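Local coordinates for 11S globulin seed storage protein (Amaranthus hypochondriacus, PDB 3QAC), which probably serves as a seed nutrient reservoir, being the precursor of hexamers whose subunits each pair an acidic and a basic chain through a disulfide bond, at residues E72-Q78 / E136-M142; N80-M86 / S147-N153; R286-N290 / N314-L318. All coordinates share one frame; numbering follows the deposited sequence.

Interaction 1: E72-Q78 / E136-M142; sequences ELIYIEQ and EGDIFAM
Two groups of the facing strand converge on the carbonyl oxygen of Ile74: Phe140 N donates to Ile74 O at 2.7 Å, in the carbonyl plane, and Ile139 CA stands 3.1 Å from Ile74 O with its C-H turned to it. In return Ile74 N reaches Phe140 O, the N-H...O angle of 169° making this a nearly straight bond. Glu72 and Met142 exchange the same pair of bonds. Further along, Ile76 N donates to Asp138 O and Gly137 N to Ile76 O. Six main-chain bonds thus join the segments, the last from the loop residue Gly137; strands 72-78 and 138-142, neighbours in an antiparallel sheet of the first cupin domain, run at 156°.

Between the bonded pairs, Tyr75 meets Ile139, with Tyr75 CD1 3.5 Å from Ile139 CD1. CG of Tyr75 lies opposite its backbone N (chi1 175°), which carries the ring across to Gly137, where Tyr75 CE1 comes within 3.6 Å of Gly137 CA; the hydroxyl bonds Lys327. Ile76 and Asp138 lie side by side, Ile76 CG1 3.7 Å from Asp138 CB, while the carboxylate turns to Arg135 N. Glu72 and Met142 also run alongside each other, and Glu72 forms a salt bridge with Arg180.

Because these polar ends bond residues beyond the two strands, cohesion between the strands probably depends little on charge.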
# COMPACT_ATOMS: atom_id res chain seq x y z
N GLU A 72 11.03 -4.51 11.54
CA GLU A 72 11.75 -3.69 12.49
C GLU A 72 13.07 -3.28 11.91
O GLU A 72 13.68 -4.03 11.16
CB GLU A 72 12.05 -4.46 13.77
CG GLU A 72 10.85 -5.09 14.43
CD GLU A 72 11.26 -5.75 15.70
OE1 GLU A 72 12.25 -6.50 15.67
OE2 GLU A 72 10.62 -5.49 16.74
N LEU A 73 13.49 -2.10 12.30
CA LEU A 73 14.78 -1.56 11.98
C LEU A 73 15.46 -1.43 13.32
O LEU A 73 14.95 -0.75 14.21
CB LEU A 73 14.61 -0.19 11.35
CG LEU A 73 15.47 0.09 10.13
CD1 LEU A 73 15.33 -1.06 9.15
CD2 LEU A 73 15.04 1.40 9.50
N ILE A 74 16.59 -2.10 13.46
CA ILE A 74 17.29 -2.16 14.73
C ILE A 74 18.66 -1.48 14.63
O ILE A 74 19.45 -1.75 13.73
CB ILE A 74 17.49 -3.61 15.14
CG1 ILE A 74 16.14 -4.33 15.12
CG2 ILE A 74 18.14 -3.67 16.49
CD1 ILE A 74 16.20 -5.83 15.07
N TYR A 75 18.94 -0.57 15.56
CA TYR A 75 20.27 -0.02 15.67
C TYR A 75 20.88 -0.50 16.97
O TYR A 75 20.27 -0.40 18.04
CB TYR A 75 20.24 1.50 15.62
CG TYR A 75 21.58 2.14 15.86
CD1 TYR A 75 22.56 2.12 14.87
CD2 TYR A 75 21.87 2.79 17.05
CE1 TYR A 75 23.78 2.71 15.08
CE2 TYR A 75 23.09 3.38 17.26
CZ TYR A 75 24.04 3.34 16.27
OH TYR A 75 25.26 3.93 16.47
N ILE A 76 22.07 -1.06 16.87
CA ILE A 76 22.82 -1.52 18.02
C ILE A 76 23.56 -0.31 18.55
O ILE A 76 24.56 0.12 17.97
CB ILE A 76 23.82 -2.63 17.64
CG1 ILE A 76 23.07 -3.84 17.08
CG2 ILE A 76 24.66 -3.02 18.82
CD1 ILE A 76 21.86 -4.27 17.90
N GLU A 77 23.05 0.26 19.63
CA GLU A 77 23.58 1.51 20.14
C GLU A 77 24.88 1.22 20.86
O GLU A 77 25.81 2.02 20.85
CB GLU A 77 22.60 2.13 21.13
CG GLU A 77 23.04 3.48 21.64
CD GLU A 77 22.29 3.93 22.87
OE1 GLU A 77 22.94 4.07 23.93
OE2 GLU A 77 21.06 4.14 22.78
N GLN A 78 24.92 0.05 21.48
CA GLN A 78 26.02 -0.28 22.36
C GLN A 78 26.20 -1.77 22.42
O GLN A 78 25.23 -2.52 22.38
CB GLN A 78 25.70 0.23 23.76
CG GLN A 78 26.88 0.23 24.73
CD GLN A 78 26.50 0.74 26.12
OE1 GLN A 78 25.90 0.01 26.91
NE2 GLN A 78 26.85 1.99 26.42
N GLU A 136 28.07 -2.72 17.75
CA GLU A 136 27.77 -1.30 17.81
C GLU A 136 27.82 -0.67 16.42
O GLU A 136 28.69 -0.99 15.60
CB GLU A 136 28.75 -0.59 18.73
CG GLU A 136 28.40 0.87 18.97
CD GLU A 136 29.21 1.49 20.10
OE1 GLU A 136 29.49 0.78 21.09
OE2 GLU A 136 29.56 2.69 19.97
N GLY A 137 26.87 0.21 16.14
CA GLY A 137 26.84 0.86 14.85
C GLY A 137 26.05 0.05 13.83
O GLY A 137 25.83 0.51 12.72
N ASP A 138 25.65 -1.15 14.22
CA ASP A 138 24.90 -2.01 13.31
C ASP A 138 23.48 -1.52 13.15
O ASP A 138 22.77 -1.28 14.14
CB ASP A 138 24.88 -3.45 13.84
CG ASP A 138 25.95 -4.34 13.20
OD1 ASP A 138 26.50 -3.98 12.13
OD2 ASP A 138 26.23 -5.41 13.77
N ILE A 139 23.06 -1.37 11.89
CA ILE A 139 21.65 -1.22 11.55
C ILE A 139 21.14 -2.48 10.86
O ILE A 139 21.45 -2.75 9.70
CB ILE A 139 21.40 -0.06 10.60
CG1 ILE A 139 21.78 1.25 11.25
CG2 ILE A 139 19.95 -0.03 10.20
CD1 ILE A 139 20.64 1.89 11.99
N PHE A 140 20.33 -3.22 11.59
CA PHE A 140 19.78 -4.51 11.18
C PHE A 140 18.29 -4.40 10.78
O PHE A 140 17.50 -3.66 11.42
CB PHE A 140 19.91 -5.41 12.39
CG PHE A 140 20.09 -6.83 12.07
CD1 PHE A 140 21.35 -7.40 12.12
CD2 PHE A 140 19.02 -7.61 11.71
CE1 PHE A 140 21.55 -8.74 11.83
CE2 PHE A 140 19.20 -8.95 11.41
CZ PHE A 140 20.47 -9.51 11.47
N ALA A 141 17.89 -5.14 9.75
CA ALA A 141 16.49 -5.16 9.31
C ALA A 141 15.82 -6.48 9.63
O ALA A 141 16.28 -7.52 9.18
CB ALA A 141 16.39 -4.88 7.82
N MET A 142 14.74 -6.43 10.41
CA MET A 142 13.91 -7.60 10.70
C MET A 142 12.62 -7.58 9.89
O MET A 142 11.76 -6.75 10.13
CB MET A 142 13.54 -7.64 12.19
CG MET A 142 12.98 -8.98 12.63
SD MET A 142 14.21 -10.30 12.46
CE MET A 142 15.54 -9.67 13.45

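Interaction 2: N80-M86 / S147-N153; sequences NGITGMM and SHWAYNN
The indole of Trp149 lies flat against the backbone of Gly84 in the hollow created by the missing side chain. Gly84 CA sits 3.9 Å from the centroid of the five-membered ring of Trp149, 28° off the ring normal, a CH-pi contact over the face, and Gly84 N lies over the centre of the indole. A CB modelled on Gly84 would fall 2.4 Å from Trp149 CE2, a clash that shows how closely the two surfaces fit. With its CG held between the backbone N and carbonyl carbon (chi1 52°), Trp149 folds back across the neighbouring strand.

Two bumps flank the indole at its edge. Ile82 CD1 reaches the six-membered side, 4.0 Å from Trp149 CH2, and Met86 SD the five-membered side, 3.6 Å from Trp149 CD1, a Met-aromatic contact at the ring edge. The Ile82 chain also runs alongside Tyr151, CG1 near its CB. Beyond the indole, Met86 curls its bent chain round Ser147, whose OG hydrogen-bonds Gln409 of the second subunit; Leu421 of that subunit packs on Trp149.

The main chains keep this relief in register. Ile82 N donates to Tyr151 O at 2.9 Å, and Trp149 O is gripped twice, by Gly84 N and by Thr83 OG1 (3.0 Å from Trp149 O), which approach from opposite faces of its carbonyl plane. At one end a water accepts from Ser147 N and donates to Met86 O. At the other, Asn153 ND2 comes within 3.2 Å of the CA of a second glycine, Gly81.

Antiparallel strands from distant parts of the sequence, forming one sheet that packs through Met85 and Thr83 on a second, fit the cupin beta-barrel, a jelly-roll fold.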
# COMPACT_ATOMS: atom_id res chain seq x y z
N ASN A 80 28.05 -5.70 21.75
CA ASN A 80 28.00 -6.67 20.69
C ASN A 80 27.36 -7.94 21.22
O ASN A 80 27.17 -8.11 22.43
CB ASN A 80 29.39 -6.96 20.12
CG ASN A 80 30.50 -6.73 21.13
OD1 ASN A 80 30.66 -7.50 22.09
ND2 ASN A 80 31.28 -5.67 20.92
N GLY A 81 27.02 -8.83 20.31
CA GLY A 81 26.33 -10.05 20.65
C GLY A 81 26.01 -10.75 19.35
O GLY A 81 26.61 -10.47 18.30
N ILE A 82 25.05 -11.65 19.42
CA ILE A 82 24.65 -12.39 18.26
C ILE A 82 23.15 -12.49 18.24
O ILE A 82 22.49 -12.56 19.28
CB ILE A 82 25.22 -13.80 18.27
CG1 ILE A 82 24.78 -14.53 19.54
CG2 ILE A 82 26.73 -13.76 18.17
CD1 ILE A 82 25.09 -16.01 19.54
N THR A 83 22.60 -12.50 17.03
CA THR A 83 21.19 -12.70 16.85
C THR A 83 20.99 -13.90 15.95
O THR A 83 21.67 -14.05 14.93
CB THR A 83 20.51 -11.45 16.25
OG1 THR A 83 19.12 -11.72 16.04
CG2 THR A 83 21.16 -11.07 14.93
N GLY A 84 20.07 -14.77 16.35
CA GLY A 84 19.64 -15.84 15.48
C GLY A 84 18.30 -15.52 14.85
O GLY A 84 17.31 -15.26 15.53
N MET A 85 18.26 -15.54 13.52
CA MET A 85 17.02 -15.39 12.78
C MET A 85 16.55 -16.74 12.26
O MET A 85 17.30 -17.44 11.59
CB MET A 85 17.25 -14.44 11.63
CG MET A 85 16.36 -13.25 11.61
SD MET A 85 17.29 -12.00 10.73
CE MET A 85 18.59 -11.81 11.92
N MET A 86 15.31 -17.12 12.56
CA MET A 86 14.80 -18.39 12.08
C MET A 86 13.91 -18.16 10.89
O MET A 86 12.68 -18.18 11.00
CB MET A 86 14.01 -19.14 13.16
CG MET A 86 14.85 -19.56 14.37
SD MET A 86 14.81 -18.31 15.65
CE MET A 86 13.24 -18.69 16.44
N SER A 147 10.82 -14.80 13.29
CA SER A 147 11.13 -15.11 14.66
C SER A 147 12.63 -14.91 14.89
O SER A 147 13.45 -15.18 14.00
CB SER A 147 10.74 -16.54 14.96
OG SER A 147 11.44 -17.41 14.08
N HIS A 148 13.00 -14.44 16.07
CA HIS A 148 14.40 -14.18 16.31
C HIS A 148 14.68 -14.03 17.79
O HIS A 148 13.81 -13.65 18.58
CB HIS A 148 14.82 -12.90 15.59
CG HIS A 148 14.06 -11.69 16.03
ND1 HIS A 148 12.83 -11.38 15.51
CD2 HIS A 148 14.34 -10.74 16.95
CE1 HIS A 148 12.38 -10.28 16.10
NE2 HIS A 148 13.28 -9.87 16.97
N TRP A 149 15.91 -14.34 18.15
CA TRP A 149 16.37 -14.18 19.52
C TRP A 149 17.71 -13.46 19.45
O TRP A 149 18.36 -13.43 18.40
CB TRP A 149 16.52 -15.54 20.19
CG TRP A 149 17.35 -16.47 19.40
CD1 TRP A 149 16.91 -17.35 18.46
CD2 TRP A 149 18.77 -16.62 19.46
NE1 TRP A 149 17.97 -18.05 17.94
CE2 TRP A 149 19.12 -17.62 18.54
CE3 TRP A 149 19.77 -16.01 20.22
CZ2 TRP A 149 20.44 -18.02 18.33
CZ3 TRP A 149 21.09 -16.41 20.02
CH2 TRP A 149 21.41 -17.41 19.08
N ALA A 150 18.10 -12.86 20.56
CA ALA A 150 19.40 -12.21 20.62
C ALA A 150 20.10 -12.60 21.91
O ALA A 150 19.45 -12.95 22.91
CB ALA A 150 19.25 -10.72 20.53
N TYR A 151 21.42 -12.55 21.88
CA TYR A 151 22.19 -12.87 23.07
C TYR A 151 23.41 -11.98 23.17
O TYR A 151 24.12 -11.76 22.18
CB TYR A 151 22.60 -14.34 23.04
CG TYR A 151 23.58 -14.70 24.12
CD1 TYR A 151 23.16 -14.91 25.43
CD2 TYR A 151 24.94 -14.84 23.84
CE1 TYR A 151 24.06 -15.24 26.43
CE2 TYR A 151 25.84 -15.18 24.83
CZ TYR A 151 25.40 -15.38 26.12
OH TYR A 151 26.29 -15.72 27.10
N ASN A 152 23.64 -11.45 24.36
CA ASN A 152 24.81 -10.62 24.57
C ASN A 152 25.99 -11.46 25.03
O ASN A 152 26.10 -11.83 26.19
CB ASN A 152 24.54 -9.50 25.56
CG ASN A 152 25.74 -8.60 25.74
OD1 ASN A 152 26.77 -8.77 25.08
ND2 ASN A 152 25.62 -7.62 26.64
N ASN A 153 26.89 -11.75 24.10
CA ASN A 153 28.07 -12.53 24.42
C ASN A 153 29.26 -11.61 24.68
O ASN A 153 30.40 -12.06 24.73
CB ASN A 153 28.37 -13.54 23.32
CG ASN A 153 28.83 -12.88 22.02
OD1 ASN A 153 29.22 -13.58 21.07
ND2 ASN A 153 28.79 -11.55 21.97
O HOH W 1 27.84 -6.45 24.87
O HOH W 2 10.23 -16.95 11.20

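Interaction 3: R286-N290 / N314-L318; sequences RLAVN and NLPIL
The backbones of Leu287-Val289 and Asn314-Ile317 pass in nearly opposite directions, 158° apart, with their closest CA atoms, Ala288 and Leu315, 6.6 Å from each other, a spacing bridged by side chains and not by main-chain hydrogen bonds. Residues Leu315 to Leu318 form a type I beta turn, closed by Leu318 N donating to Leu315 O at 2.9 Å.

Leu315 points toward the other segment, and both its methyl branches meet it. Its CG sits opposite the backbone N (chi1 -162°), and this places CD1 on the peptide link ahead of it, 3.6 Å from Ala288 N and equally close to Leu287 C. The second branch, CD2, lies near Ala288 CA. Val289 CG1 meets the base of the same side chain, 3.8 Å from Leu315 CB, and also comes within 3.5 Å of Asn314 O.

The contact joins the two cupin domains of the subunit. Strand 288-290 borders strand 138-142 at the edge of the sheet of the first cupin, Leu287 and Val289 bonding Ala141 and Ile139 through their main chains, while 314-318 belongs to the second cupin, in the loop between strand 305-310 and helix 318-321. Val310 packs on both Val289 and Leu315.

An alanine in place of Leu315 would keep the CB that Val289 CG1 touches but is likely to open a gap over the Leu287-Ala288 peptide, where CD1 and CD2 now lie.

Within the turn, Ile317 takes Leu287 CD2 at its branch point, with Ile317 CG2 3.6 Å from Leu287 CD2 and Ile317 CB and CG1 almost as near.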
# COMPACT_ATOMS: atom_id res chain seq x y z
N ARG A 286 23.83 -10.48 5.23
CA ARG A 286 24.04 -10.07 6.62
C ARG A 286 22.78 -9.47 7.23
O ARG A 286 22.55 -9.61 8.43
CB ARG A 286 25.23 -9.11 6.79
CD ARG A 286 26.79 -8.11 8.50
CZ ARG A 286 27.18 -7.41 10.83
NH2 ARG A 286 27.52 -8.64 11.18
N LEU A 287 21.96 -8.83 6.39
CA LEU A 287 20.75 -8.17 6.86
C LEU A 287 21.06 -6.96 7.73
O LEU A 287 20.21 -6.48 8.47
CB LEU A 287 19.87 -9.15 7.64
CG LEU A 287 19.11 -10.15 6.76
CD1 LEU A 287 18.34 -11.11 7.63
CD2 LEU A 287 18.18 -9.40 5.84
N ALA A 288 22.31 -6.49 7.63
CA ALA A 288 22.76 -5.35 8.41
C ALA A 288 23.85 -4.60 7.67
O ALA A 288 24.55 -5.17 6.85
CB ALA A 288 23.27 -5.80 9.76
N VAL A 289 23.98 -3.31 7.95
CA VAL A 289 25.21 -2.59 7.63
C VAL A 289 25.61 -1.71 8.82
O VAL A 289 24.78 -1.09 9.47
CB VAL A 289 25.16 -1.76 6.30
CG1 VAL A 289 23.99 -2.14 5.42
CG2 VAL A 289 25.16 -0.27 6.60
N ASN A 290 26.90 -1.68 9.11
CA ASN A 290 27.40 -0.88 10.20
C ASN A 290 27.61 0.56 9.74
O ASN A 290 28.39 0.83 8.84
CB ASN A 290 28.68 -1.47 10.74
CG ASN A 290 29.02 -0.94 12.09
OD1 ASN A 290 29.36 0.23 12.23
ND2 ASN A 290 28.93 -1.79 13.12
N ASN A 314 22.75 -0.49 -0.16
CA ASN A 314 23.69 -1.19 0.70
C ASN A 314 23.01 -2.23 1.58
O ASN A 314 23.67 -3.11 2.12
CB ASN A 314 24.55 -0.22 1.52
CG ASN A 314 23.71 0.84 2.21
OD1 ASN A 314 24.15 1.97 2.39
ND2 ASN A 314 22.50 0.48 2.58
N LEU A 315 21.69 -2.13 1.72
CA LEU A 315 20.93 -3.15 2.44
C LEU A 315 19.70 -3.52 1.62
O LEU A 315 18.62 -2.94 1.79
CB LEU A 315 20.54 -2.65 3.84
CG LEU A 315 20.12 -3.73 4.85
CD1 LEU A 315 20.90 -5.00 4.66
CD2 LEU A 315 20.28 -3.24 6.27
N PRO A 316 19.88 -4.49 0.70
CA PRO A 316 18.86 -4.79 -0.32
C PRO A 316 17.53 -5.25 0.26
O PRO A 316 16.49 -4.97 -0.32
CB PRO A 316 19.51 -5.91 -1.16
CG PRO A 316 21.01 -5.70 -0.95
CD PRO A 316 21.12 -5.26 0.50
N ILE A 317 17.57 -5.94 1.40
CA ILE A 317 16.34 -6.38 2.05
C ILE A 317 15.40 -5.17 2.28
O ILE A 317 14.18 -5.32 2.27
CB ILE A 317 16.65 -7.13 3.37
CG1 ILE A 317 15.40 -7.78 3.96
CG2 ILE A 317 17.27 -6.20 4.40
CD1 ILE A 317 14.69 -8.69 3.01
N LEU A 318 15.96 -3.98 2.45
CA LEU A 318 15.13 -2.82 2.70
C LEU A 318 14.21 -2.55 1.53
O LEU A 318 13.28 -1.74 1.63
CB LEU A 318 15.99 -1.59 2.99
CG LEU A 318 16.83 -1.74 4.24
CD1 LEU A 318 17.65 -0.49 4.50
CD2 LEU A 318 15.91 -2.06 5.41

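From the N terminus, strand 72-78 opens interaction 1 and strand 80-86, directly following, opens interaction 2. Strand 138-142 then closes the first loop and strand 147-151 the second, so the two contacts cross rather than nest. They lie in different sheets of the first cupin, yet meet face to face where Phe140 and Met142 pack on Met85. Interaction 3 comes later in series: 286-290 extends the sheet of interaction 1, where Asn290 ND2 probably bonds Glu136 O, and 314-318 closes the short loop from the second cupin. Leu287 also touches Met85, bringing interaction 3 against interaction 2.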